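Long-range contacts in MmeI (Methylophilus methylotrophus, PDB 5HR4), which is a type IIL restriction-modification enzyme that binds DNA and probably transfers a methyl group from S-adenosyl-L-methionine to the N6 atom of adenine: residues K171-L176 and A185-L190; T202-K207 and P255-K260; D331-E336 and K352-L357; N405-F410 and L450-H455; T527-R532 and G588-D593. All blocks are in the same frame, centred on the assembly; numbering follows the deposited sequence.

Interaction 1. Residues K171-L176 and A185-L190; sequences KLHDTL and ALELYL
A buried helix-helix contact joins helix 163-178 to helix 183-200, with leucines and one histidine filling the gap between two axes that run at 145° to each other. His-173 is central: with CG anti to its backbone N (chi1 165°), its ring reaches across the groove. The methyl CD2 of Leu-186 sits over one ring face, 3.7 Å from the centroid, as a CH-pi contact. At the ring edge, NE2 donates a weak hydrogen bond to Glu-187 OE2, while ND1 donates to Asp-174 OD1 at 2.8 Å on its own helix. The two carboxylates probably limit the ring's rotation and could favour a protonated imidazole. Leu-190 CD2 packs on His-173 CB, and Leu-186 CD1 rests on Leu-176 CB at 3.7 Å. An alanine in place of His-173 would remove both polar links and the surface under Leu-186, and would probably loosen the helix pair. Phe-417 of helix 416-440 also meets the His-173 ring. The two helices form a roughly antiparallel helical hairpin that joins the N-terminal family region to the helicase spacer region.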
# COMPACT_ATOMS: atom_id res chain seq x y z
N LYS A 171 6.37 -19.35 -14.90
CA LYS A 171 6.83 -19.32 -16.29
C LYS A 171 6.18 -20.44 -17.10
O LYS A 171 5.90 -20.28 -18.29
CB LYS A 171 8.36 -19.38 -16.37
N LEU A 172 5.93 -21.59 -16.46
CA LEU A 172 5.17 -22.65 -17.12
C LEU A 172 3.81 -22.14 -17.56
O LEU A 172 3.39 -22.36 -18.71
CB LEU A 172 5.01 -23.83 -16.16
CG LEU A 172 4.20 -24.99 -16.73
CD1 LEU A 172 4.98 -25.59 -17.87
CD2 LEU A 172 3.89 -26.03 -15.62
N HIS A 173 3.12 -21.44 -16.66
CA HIS A 173 1.84 -20.82 -16.98
C HIS A 173 1.95 -19.94 -18.22
O HIS A 173 1.24 -20.14 -19.20
CB HIS A 173 1.37 -20.03 -15.76
CG HIS A 173 0.27 -19.05 -16.04
ND1 HIS A 173 0.46 -17.91 -16.79
CD2 HIS A 173 -1.01 -19.02 -15.60
CE1 HIS A 173 -0.67 -17.23 -16.82
NE2 HIS A 173 -1.58 -17.88 -16.11
N ASP A 174 2.85 -18.95 -18.20
CA ASP A 174 2.98 -18.06 -19.35
C ASP A 174 3.48 -18.80 -20.59
O ASP A 174 3.14 -18.41 -21.72
CB ASP A 174 3.92 -16.89 -19.02
CG ASP A 174 3.33 -15.93 -17.99
OD1 ASP A 174 2.08 -15.86 -17.84
OD2 ASP A 174 4.13 -15.23 -17.32
N THR A 175 4.27 -19.86 -20.41
CA THR A 175 4.67 -20.68 -21.55
C THR A 175 3.47 -21.37 -22.19
O THR A 175 3.34 -21.41 -23.42
CB THR A 175 5.70 -21.71 -21.09
OG1 THR A 175 6.72 -21.03 -20.35
CG2 THR A 175 6.33 -22.44 -22.28
N LEU A 176 2.60 -21.95 -21.36
CA LEU A 176 1.33 -22.46 -21.85
C LEU A 176 0.48 -21.35 -22.44
O LEU A 176 -0.15 -21.53 -23.49
CB LEU A 176 0.59 -23.15 -20.71
CG LEU A 176 0.81 -24.66 -20.64
CD1 LEU A 176 0.39 -25.18 -19.28
CD2 LEU A 176 -0.01 -25.32 -21.76
N ALA A 185 -9.52 -21.96 -18.82
CA ALA A 185 -8.86 -23.26 -18.81
C ALA A 185 -7.46 -23.14 -18.23
O ALA A 185 -7.07 -23.91 -17.34
CB ALA A 185 -8.82 -23.88 -20.20
N LEU A 186 -6.69 -22.15 -18.69
CA LEU A 186 -5.31 -22.02 -18.23
C LEU A 186 -5.25 -21.90 -16.70
O LEU A 186 -4.56 -22.68 -16.04
CB LEU A 186 -4.65 -20.81 -18.91
CG LEU A 186 -3.23 -20.53 -18.45
CD1 LEU A 186 -2.29 -21.65 -18.85
CD2 LEU A 186 -2.76 -19.20 -18.98
N GLU A 187 -6.00 -20.95 -16.13
CA GLU A 187 -5.96 -20.71 -14.70
C GLU A 187 -6.30 -21.97 -13.91
O GLU A 187 -5.64 -22.27 -12.90
CB GLU A 187 -6.93 -19.59 -14.32
CG GLU A 187 -7.02 -18.42 -15.27
CD GLU A 187 -5.69 -17.72 -15.55
OE1 GLU A 187 -5.64 -16.83 -16.44
OE2 GLU A 187 -4.68 -18.08 -14.89
N LEU A 188 -7.33 -22.70 -14.33
CA LEU A 188 -7.73 -23.89 -13.58
C LEU A 188 -6.85 -25.09 -13.90
O LEU A 188 -6.62 -25.93 -13.03
CB LEU A 188 -9.20 -24.19 -13.84
CG LEU A 188 -9.91 -25.47 -13.37
CD1 LEU A 188 -9.68 -25.79 -11.91
CD2 LEU A 188 -11.38 -25.27 -13.61
N TYR A 189 -6.33 -25.18 -15.13
CA TYR A 189 -5.35 -26.22 -15.43
C TYR A 189 -4.19 -26.13 -14.45
O TYR A 189 -3.78 -27.14 -13.85
CB TYR A 189 -4.84 -26.06 -16.86
CG TYR A 189 -4.23 -27.30 -17.48
CD1 TYR A 189 -2.90 -27.62 -17.29
CD2 TYR A 189 -5.00 -28.14 -18.29
CE1 TYR A 189 -2.33 -28.74 -17.86
CE2 TYR A 189 -4.45 -29.27 -18.86
CZ TYR A 189 -3.11 -29.58 -18.65
OH TYR A 189 -2.55 -30.70 -19.23
N LEU A 190 -3.68 -24.92 -14.22
CA LEU A 190 -2.44 -24.77 -13.47
C LEU A 190 -2.68 -25.01 -11.99
O LEU A 190 -1.95 -25.77 -11.33
CB LEU A 190 -1.87 -23.37 -13.71
CG LEU A 190 -0.38 -23.24 -13.40
CD1 LEU A 190 0.48 -23.69 -14.59
CD2 LEU A 190 -0.06 -21.81 -12.98

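Interaction 2. Residues T202-K207 and P255-K260; sequences TTIFEK and PYINGK
The pyrrolidine ring of Pro-255 is the main bump here, and the hollow that takes it is formed by the carbonyl of Ile-204 and the CD1-CE1 bond of Phe-205. Pro-255 CD lies 3.4 Å from Phe-205 CD1, with CE1 only slightly farther, and Pro-255 CG comes to 3.4 Å from Ile-204 O. The Phe-205 and Pro-255 side chains cross at about a right angle. A second, smaller knob is the methyl CD1 of Ile-257, which meets Ile-204 CG2 at 3.9 Å and stands at the edge of the Phe-205 ring, near its plane and 4.4 Å from CE1. No hydrogen bond crosses the contact, so the fit is purely one of shape. Phe-254 meets the Phe-205 ring edge-to-face, and Ala-199 and Phe-198 of helix 183-200 back Ile-204. The arrangement is a small apolar loop-on-loop core in the helicase spacer region, with the Phe-205 side chain about 10 Å from the bound calcium ion that Asp-201 helps to coordinate.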
# COMPACT_ATOMS: atom_id res chain seq x y z
N THR A 202 2.54 -35.49 -0.10
CA THR A 202 1.83 -35.77 1.13
C THR A 202 1.21 -37.15 0.94
O THR A 202 1.56 -37.90 0.02
CB THR A 202 0.83 -34.64 1.40
OG1 THR A 202 1.56 -33.39 1.44
CG2 THR A 202 0.14 -34.85 2.73
N THR A 203 0.27 -37.50 1.80
CA THR A 203 -0.34 -38.81 1.74
C THR A 203 -1.63 -38.82 0.93
O THR A 203 -2.40 -39.78 1.03
CB THR A 203 -0.59 -39.31 3.15
OG1 THR A 203 -1.28 -38.28 3.87
CG2 THR A 203 0.75 -39.58 3.82
N ILE A 204 -1.88 -37.78 0.14
CA ILE A 204 -3.10 -37.74 -0.65
C ILE A 204 -3.01 -38.72 -1.81
O ILE A 204 -3.87 -39.58 -1.99
CB ILE A 204 -3.39 -36.31 -1.14
CG1 ILE A 204 -3.61 -35.39 0.05
CG2 ILE A 204 -4.63 -36.34 -2.01
CD1 ILE A 204 -3.94 -33.98 -0.32
N PHE A 205 -1.98 -38.56 -2.65
CA PHE A 205 -1.51 -39.64 -3.50
C PHE A 205 -0.42 -40.41 -2.76
O PHE A 205 0.25 -39.88 -1.87
CB PHE A 205 -0.91 -39.13 -4.82
CG PHE A 205 -1.79 -38.22 -5.62
CD1 PHE A 205 -3.13 -38.05 -5.32
CD2 PHE A 205 -1.27 -37.55 -6.72
CE1 PHE A 205 -3.93 -37.21 -6.09
CE2 PHE A 205 -2.07 -36.72 -7.50
CZ PHE A 205 -3.40 -36.55 -7.18
N GLU A 206 -0.23 -41.68 -3.15
CA GLU A 206 1.00 -42.38 -2.80
C GLU A 206 2.19 -41.53 -3.18
O GLU A 206 2.18 -40.84 -4.21
CB GLU A 206 1.11 -43.72 -3.52
CG GLU A 206 0.12 -44.80 -3.12
CD GLU A 206 0.34 -46.07 -3.95
OE1 GLU A 206 1.52 -46.43 -4.17
OE2 GLU A 206 -0.66 -46.68 -4.41
N LYS A 207 3.24 -41.59 -2.37
CA LYS A 207 4.40 -40.72 -2.53
C LYS A 207 4.89 -40.72 -3.97
O LYS A 207 5.18 -41.78 -4.54
CB LYS A 207 5.52 -41.16 -1.58
CG LYS A 207 6.56 -40.08 -1.33
CD LYS A 207 7.10 -40.13 0.11
CE LYS A 207 7.91 -38.87 0.44
NZ LYS A 207 8.54 -38.88 1.81
N PRO A 255 -6.51 -41.33 -6.09
CA PRO A 255 -7.79 -41.31 -5.37
C PRO A 255 -8.81 -40.45 -6.08
O PRO A 255 -8.47 -39.62 -6.93
CB PRO A 255 -7.41 -40.68 -4.02
CG PRO A 255 -6.26 -39.72 -4.40
CD PRO A 255 -5.51 -40.41 -5.51
N TYR A 256 -10.06 -40.63 -5.69
CA TYR A 256 -11.13 -39.70 -6.06
C TYR A 256 -11.02 -38.42 -5.22
O TYR A 256 -10.91 -38.48 -3.99
CB TYR A 256 -12.48 -40.40 -5.87
CG TYR A 256 -13.72 -39.54 -5.89
CD1 TYR A 256 -14.12 -38.86 -7.04
CD2 TYR A 256 -14.53 -39.43 -4.76
CE1 TYR A 256 -15.28 -38.07 -7.05
CE2 TYR A 256 -15.68 -38.64 -4.76
CZ TYR A 256 -16.06 -37.97 -5.90
OH TYR A 256 -17.22 -37.18 -5.89
N ILE A 257 -11.04 -37.26 -5.89
CA ILE A 257 -10.84 -35.97 -5.22
C ILE A 257 -12.10 -35.08 -5.29
O ILE A 257 -12.53 -34.53 -4.27
CB ILE A 257 -9.61 -35.23 -5.79
CG1 ILE A 257 -8.37 -36.13 -5.69
CG2 ILE A 257 -9.35 -33.95 -5.04
CD1 ILE A 257 -7.79 -36.14 -4.28
N ASN A 258 -12.64 -34.89 -6.49
CA ASN A 258 -13.94 -34.22 -6.74
C ASN A 258 -13.86 -32.76 -6.33
O ASN A 258 -12.86 -32.09 -6.61
CB ASN A 258 -15.05 -34.94 -6.07
CG ASN A 258 -16.42 -34.41 -6.48
OD1 ASN A 258 -17.41 -34.69 -5.79
ND2 ASN A 258 -16.50 -33.67 -7.62
N GLY A 259 -14.90 -32.24 -5.68
CA GLY A 259 -14.86 -30.83 -5.33
C GLY A 259 -14.97 -29.94 -6.55
O GLY A 259 -14.66 -30.39 -7.66
N LYS A 260 -15.39 -28.67 -6.38
CA LYS A 260 -15.38 -27.68 -7.45
C LYS A 260 -14.07 -27.65 -8.25
O LYS A 260 -14.03 -27.11 -9.36
CB LYS A 260 -15.65 -26.29 -6.85
CG LYS A 260 -16.07 -25.21 -7.85
CD LYS A 260 -16.06 -23.84 -7.18
CE LYS A 260 -16.09 -22.72 -8.20
NZ LYS A 260 -15.92 -21.37 -7.58

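Interaction 3. Residues D331-E336 and K352-L357; sequences DELWVE and KKLRGL
Helices 318-340 and 344-355 form a helical hairpin that leads into strand 359-361, the first strand of the methyltransferase sheet in chain order, and the contact lies on the facing sides of its two arms. The apolar part is a cluster of three leucines. Leu-333 points from the first arm with its CG anti to the carbonyl carbon (chi1 -70°) and meets both partners tip to tip: its CD1 lies 3.9 Å from Leu-354 CD2 and 4.0 Å from Leu-357 CD1. Leu-354 closes on it from the last turn of the second arm, Leu-357 from the loop just beyond. Leu-380 of helix 368-388 packs against both Leu-333 and Leu-354, so the cluster continues into a third helix.

The backbone part concerns the helix end. Gly-356 is the first residue to leave helical torsions, and its N still bonds to Lys-352 O at 3.2 Å. Beyond it, Leu-357 O accepts a hydrogen bond from Gln-408 NE2, which ties the exit of the hairpin to the 3-10 turn 406-408.

The ionic part lies toward solvent, where Lys-353 is exposed. Glu-336 extends straight (chi1 -176°), whereas Lys-353 bends at chi2 and chi3 to meet it tip to tip. In this salt bridge, Lys-353 NZ donates to the syn lone pair of Glu-336 OE1, and Glu-336 OE2 is 2.8 Å from the same NZ.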
# COMPACT_ATOMS: atom_id res chain seq x y z
N ASP A 331 -6.32 -12.55 19.04
CA ASP A 331 -5.92 -12.46 20.44
C ASP A 331 -7.11 -12.64 21.37
O ASP A 331 -7.01 -13.35 22.38
CB ASP A 331 -5.23 -11.12 20.73
CG ASP A 331 -3.83 -11.02 20.10
OD1 ASP A 331 -3.26 -12.08 19.73
OD2 ASP A 331 -3.29 -9.88 19.98
N GLU A 332 -8.26 -12.02 21.07
CA GLU A 332 -9.38 -12.17 21.99
C GLU A 332 -9.85 -13.61 22.04
O GLU A 332 -10.27 -14.09 23.10
CB GLU A 332 -10.54 -11.24 21.65
N LEU A 333 -9.72 -14.34 20.93
CA LEU A 333 -10.09 -15.75 20.92
C LEU A 333 -9.16 -16.59 21.79
O LEU A 333 -9.57 -17.65 22.29
CB LEU A 333 -10.10 -16.29 19.49
CG LEU A 333 -11.23 -15.78 18.60
CD1 LEU A 333 -11.11 -16.42 17.23
CD2 LEU A 333 -12.59 -16.08 19.21
N TRP A 334 -7.91 -16.17 21.99
CA TRP A 334 -7.04 -16.93 22.87
C TRP A 334 -7.26 -16.58 24.34
O TRP A 334 -7.22 -17.46 25.21
CB TRP A 334 -5.58 -16.72 22.47
CG TRP A 334 -5.21 -17.63 21.36
CD1 TRP A 334 -5.16 -17.32 20.02
CD2 TRP A 334 -4.86 -19.00 21.47
NE1 TRP A 334 -4.78 -18.43 19.30
CE2 TRP A 334 -4.59 -19.47 20.17
CE3 TRP A 334 -4.72 -19.88 22.54
CZ2 TRP A 334 -4.21 -20.78 19.91
CZ3 TRP A 334 -4.33 -21.18 22.29
CH2 TRP A 334 -4.08 -21.62 20.98
N VAL A 335 -7.53 -15.31 24.64
CA VAL A 335 -7.92 -14.98 26.00
C VAL A 335 -9.18 -15.76 26.37
O VAL A 335 -9.22 -16.45 27.39
CB VAL A 335 -8.10 -13.46 26.17
CG1 VAL A 335 -8.78 -13.11 27.49
CG2 VAL A 335 -6.76 -12.77 26.07
N GLU A 336 -10.20 -15.71 25.51
CA GLU A 336 -11.43 -16.42 25.82
C GLU A 336 -11.17 -17.91 25.98
O GLU A 336 -11.69 -18.54 26.91
CB GLU A 336 -12.49 -16.17 24.74
CG GLU A 336 -13.87 -16.80 25.02
CD GLU A 336 -14.86 -16.55 23.88
OE1 GLU A 336 -14.52 -15.76 22.96
OE2 GLU A 336 -15.98 -17.12 23.88
N LYS A 352 -18.64 -24.21 19.15
CA LYS A 352 -19.71 -23.82 18.25
C LYS A 352 -19.57 -22.37 17.83
O LYS A 352 -19.87 -22.03 16.67
CB LYS A 352 -21.08 -24.06 18.89
N LYS A 353 -19.09 -21.51 18.73
CA LYS A 353 -18.82 -20.13 18.33
C LYS A 353 -17.72 -20.05 17.29
O LYS A 353 -17.81 -19.25 16.35
CB LYS A 353 -18.46 -19.26 19.55
CG LYS A 353 -18.57 -17.76 19.24
CD LYS A 353 -17.35 -16.97 19.71
CE LYS A 353 -17.52 -16.46 21.13
NZ LYS A 353 -16.38 -15.59 21.56
N LEU A 354 -16.67 -20.87 17.41
CA LEU A 354 -15.62 -20.87 16.40
C LEU A 354 -16.16 -21.36 15.06
O LEU A 354 -15.83 -20.79 14.01
CB LEU A 354 -14.42 -21.71 16.84
CG LEU A 354 -13.58 -21.15 18.02
CD1 LEU A 354 -12.43 -22.07 18.42
CD2 LEU A 354 -13.02 -19.78 17.69
N ARG A 355 -17.01 -22.39 15.06
CA ARG A 355 -17.53 -22.93 13.81
C ARG A 355 -18.38 -21.92 13.05
O ARG A 355 -18.43 -21.96 11.82
CB ARG A 355 -18.35 -24.20 14.07
CG ARG A 355 -19.03 -24.80 12.83
CD ARG A 355 -18.03 -25.18 11.73
NE ARG A 355 -18.70 -25.76 10.57
CZ ARG A 355 -18.33 -25.60 9.30
NH1 ARG A 355 -17.26 -24.87 8.99
NH2 ARG A 355 -19.02 -26.18 8.34
N GLY A 356 -19.05 -21.01 13.76
CA GLY A 356 -19.95 -20.07 13.12
C GLY A 356 -19.35 -18.75 12.69
O GLY A 356 -20.09 -17.86 12.28
N LEU A 357 -18.02 -18.59 12.79
CA LEU A 357 -17.35 -17.35 12.42
C LEU A 357 -17.07 -17.33 10.92
O LEU A 357 -16.57 -18.31 10.36
CB LEU A 357 -16.04 -17.20 13.18
CG LEU A 357 -15.97 -16.92 14.68
CD1 LEU A 357 -14.50 -16.89 15.07
CD2 LEU A 357 -16.62 -15.59 15.04

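Interaction 4. Residues N405-F410 and L450-H455; sequences NVDQFF and LKSTPH
The rings of Phe-410 and His-455 run alongside each other in the same direction, their planes 16° apart and their centroids 4.5 Å apart. They are slid so far that overlap is slight, with His-455 ND1 over a face of Phe-410. At the edge of the imidazole, His-455 CE1 is 3.5 Å from Asp-407 O. His-455 N donates to Phe-409 O at 3.0 Å, nearly along the C=O axis. Farther along, Val-406 CG2 packs against Pro-454 CD at 3.7 Å, and Ser-452 sits between the side chains of Asn-405 and Asp-407, its CB 3.6 Å from Asn-405 OD1. The carboxylate of Asp-407 is held by a salt bridge to Arg-355.

Behind this shell, Asn-405 OD1 receives Val-406 N on an in-plane lone pair, steadying the entry to the 3-10 turn 406-408. An alanine at Asn-405 would lose that acceptor and the amide against Ser-452, and would probably let the turn shift.

Phe-410 and His-455 form a parallel bridge where strand 409-413 meets 455-458, the outermost strand at this end of the sheet; helix 416-440 covers Val-406 and Pro-454 through Leu-426, and Phe-359 of strand 359-361 flanks Phe-409.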
# COMPACT_ATOMS: atom_id res chain seq x y z
N ASN A 405 -13.80 -25.32 8.99
CA ASN A 405 -13.64 -25.74 7.60
C ASN A 405 -13.68 -24.53 6.68
O ASN A 405 -14.11 -23.43 7.06
CB ASN A 405 -14.71 -26.76 7.19
CG ASN A 405 -14.17 -27.85 6.27
OD1 ASN A 405 -13.21 -27.64 5.52
ND2 ASN A 405 -14.80 -29.01 6.32
N VAL A 406 -13.23 -24.75 5.44
CA VAL A 406 -13.09 -23.69 4.46
C VAL A 406 -14.41 -23.02 4.11
O VAL A 406 -14.41 -21.87 3.67
CB VAL A 406 -12.40 -24.25 3.20
CG1 VAL A 406 -11.02 -24.76 3.57
CG2 VAL A 406 -13.23 -25.39 2.62
N ASP A 407 -15.53 -23.68 4.31
CA ASP A 407 -16.78 -22.97 3.99
C ASP A 407 -17.01 -21.77 4.87
O ASP A 407 -18.07 -21.16 4.81
CB ASP A 407 -18.00 -23.90 4.06
CG ASP A 407 -18.09 -24.68 5.38
OD1 ASP A 407 -17.57 -24.24 6.41
OD2 ASP A 407 -18.73 -25.76 5.37
N GLN A 408 -16.08 -21.36 5.72
CA GLN A 408 -16.24 -20.16 6.53
C GLN A 408 -15.53 -18.96 5.92
O GLN A 408 -15.56 -17.87 6.51
CB GLN A 408 -15.73 -20.42 7.95
CG GLN A 408 -16.30 -21.69 8.55
CD GLN A 408 -15.66 -22.10 9.88
OE1 GLN A 408 -15.33 -23.27 10.09
NE2 GLN A 408 -15.48 -21.14 10.78
N PHE A 409 -14.94 -19.10 4.74
CA PHE A 409 -14.12 -18.04 4.17
C PHE A 409 -14.65 -17.59 2.81
O PHE A 409 -15.02 -18.41 1.96
CB PHE A 409 -12.67 -18.50 4.11
CG PHE A 409 -12.10 -18.77 5.47
CD1 PHE A 409 -12.31 -19.98 6.10
CD2 PHE A 409 -11.40 -17.77 6.14
CE1 PHE A 409 -11.79 -20.22 7.40
CE2 PHE A 409 -10.88 -18.00 7.41
CZ PHE A 409 -11.09 -19.22 8.05
N PHE A 410 -14.67 -16.27 2.63
CA PHE A 410 -15.37 -15.58 1.55
C PHE A 410 -14.44 -14.51 1.01
O PHE A 410 -13.78 -13.82 1.78
CB PHE A 410 -16.67 -14.93 2.07
CG PHE A 410 -17.71 -15.91 2.59
CD1 PHE A 410 -17.66 -16.37 3.90
CD2 PHE A 410 -18.75 -16.34 1.77
CE1 PHE A 410 -18.63 -17.28 4.39
CE2 PHE A 410 -19.70 -17.25 2.24
CZ PHE A 410 -19.64 -17.71 3.55
N LEU A 450 -12.91 -33.61 -1.71
CA LEU A 450 -13.17 -32.22 -1.35
C LEU A 450 -14.68 -32.00 -1.28
O LEU A 450 -15.33 -31.78 -2.30
CB LEU A 450 -12.49 -31.30 -2.35
CG LEU A 450 -10.97 -31.49 -2.39
CD1 LEU A 450 -10.32 -30.76 -3.56
CD2 LEU A 450 -10.34 -31.04 -1.06
N LYS A 451 -15.24 -32.04 -0.08
CA LYS A 451 -16.67 -31.79 0.08
C LYS A 451 -17.00 -30.37 0.54
O LYS A 451 -18.14 -29.94 0.37
CB LYS A 451 -17.27 -32.80 1.07
N SER A 452 -16.05 -29.64 1.10
CA SER A 452 -16.26 -28.29 1.58
C SER A 452 -15.59 -27.33 0.61
O SER A 452 -14.52 -27.62 0.07
CB SER A 452 -15.67 -28.13 2.99
OG SER A 452 -16.45 -27.26 3.80
N THR A 453 -16.24 -26.20 0.34
CA THR A 453 -15.61 -25.30 -0.59
C THR A 453 -15.66 -23.85 -0.10
O THR A 453 -16.70 -23.40 0.43
CB THR A 453 -16.21 -25.40 -2.01
OG1 THR A 453 -17.47 -24.72 -2.06
CG2 THR A 453 -16.42 -26.87 -2.42
N PRO A 454 -14.55 -23.13 -0.23
CA PRO A 454 -14.57 -21.68 0.01
C PRO A 454 -15.55 -20.98 -0.92
O PRO A 454 -16.11 -21.57 -1.85
CB PRO A 454 -13.14 -21.23 -0.30
CG PRO A 454 -12.33 -22.46 -0.38
CD PRO A 454 -13.23 -23.64 -0.61
N HIS A 455 -15.72 -19.69 -0.67
CA HIS A 455 -16.64 -18.86 -1.43
C HIS A 455 -15.87 -17.65 -1.95
O HIS A 455 -16.12 -16.51 -1.53
CB HIS A 455 -17.84 -18.46 -0.56
CG HIS A 455 -18.59 -19.63 -0.01
ND1 HIS A 455 -18.51 -20.02 1.31
CD2 HIS A 455 -19.44 -20.51 -0.61
CE1 HIS A 455 -19.27 -21.08 1.51
NE2 HIS A 455 -19.85 -21.40 0.36

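Interaction 5. Residues T527-R532 and G588-D593; sequences TNANIR and GLKDSD
Two side-chain amides, both in the 527-532 loop, are the flat groups, and each is approached from above its plane. Lys-590 NZ donates to Asn-530 OD1 at 2.7 Å, standing 54° out of the amide plane. Asn-530 N likewise donates to Asn-528 OD1 from above that amide, at 2.9 Å, which makes an Asx turn; Asn-528 ND2 is taken by Ala-472 O. The Asx turn overlaps a type I beta turn from Asn-528 to Ile-531, closed by the bond from Ile-531 N to Asn-528 O. These local bonds fix the loop that presents Asn-530 to the lysine.

Both segments lie at one end of two neighbouring antiparallel strands, 532-538 and 581-588. In the class I methyltransferase fold, whose sheet has the order 3-2-1-4-5-7-6, these are strands 5 and 7.

Lys-590 runs extended beyond CG and crosses Asn-530 obliquely, its aliphatic chain passing the Ala-529 carbonyl before the ammonium arrives at Asn-530. Lys-590 CD is 3.2 Å from Ala-529 O. On the apolar side, Ala-529 CB touches Leu-589 CB at 3.9 Å, and Ile-525 packs against both Leu-589 and Ile-531. Asn-562 ND2, on strand 560-569, donates to Lys-590 O.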
# COMPACT_ATOMS: atom_id res chain seq x y z
N THR A 527 -26.12 -2.82 8.22
CA THR A 527 -27.17 -3.76 8.60
C THR A 527 -26.77 -4.70 9.74
O THR A 527 -27.62 -5.48 10.19
CB THR A 527 -27.63 -4.61 7.39
OG1 THR A 527 -26.52 -5.35 6.88
CG2 THR A 527 -28.16 -3.74 6.27
N ASN A 528 -25.52 -4.67 10.20
CA ASN A 528 -25.06 -5.58 11.26
C ASN A 528 -23.83 -4.97 11.96
O ASN A 528 -22.69 -5.32 11.66
CB ASN A 528 -24.75 -6.97 10.70
CG ASN A 528 -24.06 -7.89 11.74
OD1 ASN A 528 -23.96 -7.55 12.92
ND2 ASN A 528 -23.59 -9.06 11.28
N ALA A 529 -24.09 -4.11 12.95
CA ALA A 529 -23.05 -3.43 13.73
C ALA A 529 -22.11 -4.36 14.48
O ALA A 529 -21.22 -3.89 15.20
CB ALA A 529 -23.68 -2.46 14.74
N ASN A 530 -22.30 -5.67 14.37
CA ASN A 530 -21.40 -6.60 15.04
C ASN A 530 -20.16 -6.90 14.22
O ASN A 530 -19.19 -7.47 14.74
CB ASN A 530 -22.12 -7.90 15.38
CG ASN A 530 -22.86 -7.83 16.69
OD1 ASN A 530 -23.10 -6.73 17.21
ND2 ASN A 530 -23.23 -8.98 17.23
N ILE A 531 -20.17 -6.56 12.94
CA ILE A 531 -19.00 -6.82 12.13
C ILE A 531 -17.89 -5.87 12.55
O ILE A 531 -18.15 -4.71 12.92
CB ILE A 531 -19.36 -6.67 10.65
CG1 ILE A 531 -20.43 -7.70 10.25
CG2 ILE A 531 -18.10 -6.75 9.79
CD1 ILE A 531 -21.08 -7.44 8.88
N ARG A 532 -16.66 -6.38 12.55
CA ARG A 532 -15.45 -5.63 12.78
C ARG A 532 -14.55 -5.73 11.54
O ARG A 532 -14.43 -6.81 10.95
CB ARG A 532 -14.74 -6.16 14.01
N GLY A 588 -15.28 -0.02 12.65
CA GLY A 588 -16.57 -0.66 12.75
C GLY A 588 -17.57 0.35 13.25
O GLY A 588 -17.28 1.55 13.34
N LEU A 589 -18.75 -0.14 13.61
CA LEU A 589 -19.81 0.75 14.06
C LEU A 589 -19.88 0.88 15.58
O LEU A 589 -20.58 1.78 16.06
CB LEU A 589 -21.16 0.31 13.50
CG LEU A 589 -21.32 0.60 12.00
CD1 LEU A 589 -22.75 0.52 11.60
CD2 LEU A 589 -20.76 1.98 11.65
N LYS A 590 -19.14 0.05 16.32
CA LYS A 590 -19.09 0.10 17.78
C LYS A 590 -17.78 0.74 18.24
O LYS A 590 -16.70 0.25 17.90
CB LYS A 590 -19.18 -1.31 18.37
CG LYS A 590 -20.34 -2.14 17.85
CD LYS A 590 -20.19 -3.60 18.22
CE LYS A 590 -21.56 -4.28 18.25
NZ LYS A 590 -21.58 -5.52 19.10
N ASP A 591 -17.87 1.80 19.02
CA ASP A 591 -16.69 2.31 19.70
C ASP A 591 -16.10 1.22 20.60
O ASP A 591 -16.80 0.33 21.08
CB ASP A 591 -17.00 3.54 20.54
CG ASP A 591 -17.57 4.68 19.73
OD1 ASP A 591 -17.93 4.44 18.55
OD2 ASP A 591 -17.66 5.80 20.27
N SER A 592 -14.80 1.30 20.80
CA SER A 592 -14.10 0.39 21.70
C SER A 592 -13.65 1.20 22.89
O SER A 592 -13.13 2.31 22.73
CB SER A 592 -12.90 -0.26 21.01
OG SER A 592 -12.54 -1.48 21.65
N ASP A 593 -13.86 0.66 24.08
CA ASP A 593 -13.43 1.34 25.29
C ASP A 593 -11.91 1.29 25.46
O ASP A 593 -11.38 2.03 26.29
CB ASP A 593 -14.16 0.74 26.49
CG ASP A 593 -15.68 0.82 26.34
OD1 ASP A 593 -16.27 0.03 25.56
OD2 ASP A 593 -16.29 1.69 27.01

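Interactions 1 and 3 both close helical hairpins around buried leucines. Interaction 1 adds a buried histidine between two carboxylates, whereas interaction 3 keeps its charged pair toward solvent. Interaction 2 is buried, its touching side chains all apolar and without a hydrogen bond across it, and interactions 4 and 5, at different strands of one sheet, are only partly buried and mix backbone or amide hydrogen bonds with packing. Helix 183-200 holds one arm of interaction 1 and leads directly into the first loop of interaction 2. Interaction 4 is the hub: Leu-450 N lies 2.7 Å from Ile-257 O of interaction 2, a probable hydrogen bond, and Asp-407 OD1 lies 2.7 Å from Arg-355 NH1 of interaction 3. Interaction 5 touches none of the others.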